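PDB 3HM2: precorrin-6Y C5,15-methyltransferase from Corynebacterium diphtheriae, which probably methylates precorrin-6Y, using S-adenosyl-L-methionine, in adenosylcobalamin biosynthesis, this chain being its C-terminal methyltransferase domain. Local coordinates for residues G145-F150 / H171-V176. Sequence-based numbering, arbitrary orientation.
Sequences GTISSF and HQWTVV
Two donors grip the carbonyl oxygen of Q172: S148 N, through a weak hydrogen bond of 3.3 Å, and the CA-H of I147, with I147 CA 3.4 Å from Q172 O. In return Q172 N gives S148 O the straightest bond here, 160° at the hydrogen and in the plane of the carbonyl. T146 and T174 form the next hydrogen-bonded pair, joined by two weak bonds. This antiparallel hairpin, strands 146-157 and 162-176, forms the edge, within this chain, of the 3-2-1-4-5-7-6 sheet of the class I AdoMet-methyltransferase fold; from S148 to F150 the sheet runs on into an antiparallel strand of a second subunit. I147, S149, H171 and W173 share one face, where L136 of helix 130-143 packs on I147, H171 and W173. S149 CB sits over one face of the H171 imidazole, 3.9 Å from the ring centroid, a CH-pi contact. The W173 indole, CG anti to the backbone N (chi1 -168°), crosses I147 obliquely, CD1 lying 3.6 Å from I147 CG1, while its NE1 bonds weakly to G144 O. At the hairpin's G145 end, V175 CG2 comes within 3.6 Å of G145 CA. On the opposite face the extended Q172 side chain passes the F150 ring, CB meeting the ring edge at CE1 (3.7 Å), amide and ring planes 64° apart; Q172 NE2 hydrogen-bonds N126 OD1, and L16 of helix 9-21 touches F150.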
loop_
_atom_site.group_PDB
_atom_site.type_symbol
_atom_site.label_atom_id
_atom_site.label_comp_id
_atom_site.label_asym_id
_atom_site.label_seq_id
_atom_site.Cartn_x
_atom_site.Cartn_y
_atom_site.Cartn_z
ATOM N N GLY A 145 -13.371 2.104 19.923
ATOM C CA GLY A 145 -13.410 2.095 18.480
ATOM C C GLY A 145 -12.124 1.609 17.825
ATOM O O GLY A 145 -11.170 1.165 18.496
ATOM N N THR A 146 -12.098 1.737 16.501
ATOM C CA THR A 146 -11.198 0.965 15.661
ATOM C C THR A 146 -10.808 1.768 14.426
ATOM O O THR A 146 -11.650 2.492 13.875
ATOM C CB THR A 146 -11.899 -0.357 15.255
ATOM O OG1 THR A 146 -11.305 -1.463 15.952
ATOM C CG2 THR A 146 -11.828 -0.589 13.751
ATOM N N ILE A 147 -9.541 1.631 13.999
ATOM C CA ILE A 147 -8.950 2.382 12.873
ATOM C C ILE A 147 -8.450 1.500 11.708
ATOM O O ILE A 147 -7.655 0.604 11.917
ATOM C CB ILE A 147 -7.788 3.258 13.361
ATOM C CG1 ILE A 147 -8.287 4.250 14.416
ATOM C CG2 ILE A 147 -7.093 3.966 12.189
ATOM C CD1 ILE A 147 -7.487 5.532 14.493
ATOM N N SER A 148 -8.939 1.753 10.493
ATOM C CA SER A 148 -8.470 1.092 9.270
ATOM C C SER A 148 -7.979 2.165 8.301
ATOM O O SER A 148 -8.080 3.359 8.588
ATOM C CB SER A 148 -9.579 0.257 8.627
ATOM O OG SER A 148 -10.547 1.063 7.978
ATOM N N SER A 149 -7.420 1.774 7.162
ATOM C CA SER A 149 -6.847 2.786 6.261
ATOM C C SER A 149 -6.897 2.428 4.779
ATOM O O SER A 149 -6.795 1.257 4.410
ATOM C CB SER A 149 -5.420 3.168 6.684
ATOM O OG SER A 149 -4.507 2.092 6.518
ATOM N N PHE A 150 -7.053 3.444 3.932
ATOM C CA PHE A 150 -7.283 3.196 2.510
ATOM C C PHE A 150 -6.287 3.885 1.566
ATOM O O PHE A 150 -6.147 5.104 1.579
ATOM C CB PHE A 150 -8.722 3.562 2.150
ATOM C CG PHE A 150 -9.717 3.185 3.217
ATOM C CD1 PHE A 150 -10.243 4.150 4.071
ATOM C CD2 PHE A 150 -10.113 1.861 3.381
ATOM C CE1 PHE A 150 -11.153 3.805 5.058
ATOM C CE2 PHE A 150 -11.027 1.505 4.374
ATOM C CZ PHE A 150 -11.545 2.480 5.216
ATOM N N HIS A 171 -7.363 7.858 6.679
ATOM C CA HIS A 171 -7.581 7.118 7.907
ATOM C C HIS A 171 -8.980 7.347 8.385
ATOM O O HIS A 171 -9.542 8.441 8.251
ATOM C CB HIS A 171 -6.515 7.431 8.969
ATOM C CG HIS A 171 -5.164 6.905 8.598
ATOM N ND1 HIS A 171 -4.388 7.487 7.619
ATOM C CD2 HIS A 171 -4.495 5.803 9.010
ATOM C CE1 HIS A 171 -3.286 6.779 7.464
ATOM N NE2 HIS A 171 -3.324 5.756 8.302
ATOM N N GLN A 172 -9.555 6.267 8.889
ATOM C CA GLN A 172 -10.947 6.276 9.259
ATOM C C GLN A 172 -11.122 5.666 10.612
ATOM O O GLN A 172 -10.765 4.517 10.868
ATOM C CB GLN A 172 -11.818 5.547 8.232
ATOM C CG GLN A 172 -13.237 6.037 8.230
ATOM C CD GLN A 172 -13.996 5.562 7.027
ATOM O OE1 GLN A 172 -14.487 4.423 6.985
ATOM N NE2 GLN A 172 -14.112 6.434 6.032
ATOM N N TRP A 173 -11.692 6.478 11.479
ATOM C CA TRP A 173 -12.087 6.043 12.792
ATOM C C TRP A 173 -13.607 5.881 12.808
ATOM O O TRP A 173 -14.340 6.820 12.517
ATOM C CB TRP A 173 -11.578 7.056 13.829
ATOM C CG TRP A 173 -11.683 6.578 15.219
ATOM C CD1 TRP A 173 -11.433 5.315 15.676
ATOM C CD2 TRP A 173 -12.089 7.343 16.346
ATOM N NE1 TRP A 173 -11.671 5.245 17.025
ATOM C CE2 TRP A 173 -12.070 6.479 17.464
ATOM C CE3 TRP A 173 -12.487 8.666 16.521
ATOM C CZ2 TRP A 173 -12.422 6.905 18.746
ATOM C CZ3 TRP A 173 -12.831 9.090 17.795
ATOM C CH2 TRP A 173 -12.797 8.205 18.894
ATOM N N THR A 174 -14.068 4.661 13.080
ATOM C CA THR A 174 -15.466 4.424 13.387
ATOM C C THR A 174 -15.647 3.858 14.794
ATOM O O THR A 174 -14.914 2.972 15.236
ATOM C CB THR A 174 -16.129 3.487 12.412
ATOM O OG1 THR A 174 -17.522 3.441 12.711
ATOM C CG2 THR A 174 -15.587 2.113 12.577
ATOM N N VAL A 175 -16.650 4.364 15.498
ATOM C CA VAL A 175 -16.825 4.009 16.899
ATOM C C VAL A 175 -18.324 3.965 17.344
ATOM O O VAL A 175 -19.226 4.460 16.637
ATOM C CB VAL A 175 -15.916 4.940 17.779
ATOM C CG1 VAL A 175 -16.290 6.416 17.575
ATOM C CG2 VAL A 175 -15.912 4.526 19.262
ATOM N N VAL A 176 -18.583 3.306 18.474
ATOM C CA VAL A 176 -19.867 3.389 19.161
ATOM C C VAL A 176 -19.566 3.920 20.580
ATOM O O VAL A 176 -18.682 3.396 21.260
ATOM C CB VAL A 176 -20.566 2.010 19.196
ATOM C CG1 VAL A 176 -21.951 2.116 19.794
ATOM C CG2 VAL A 176 -20.665 1.448 17.798
#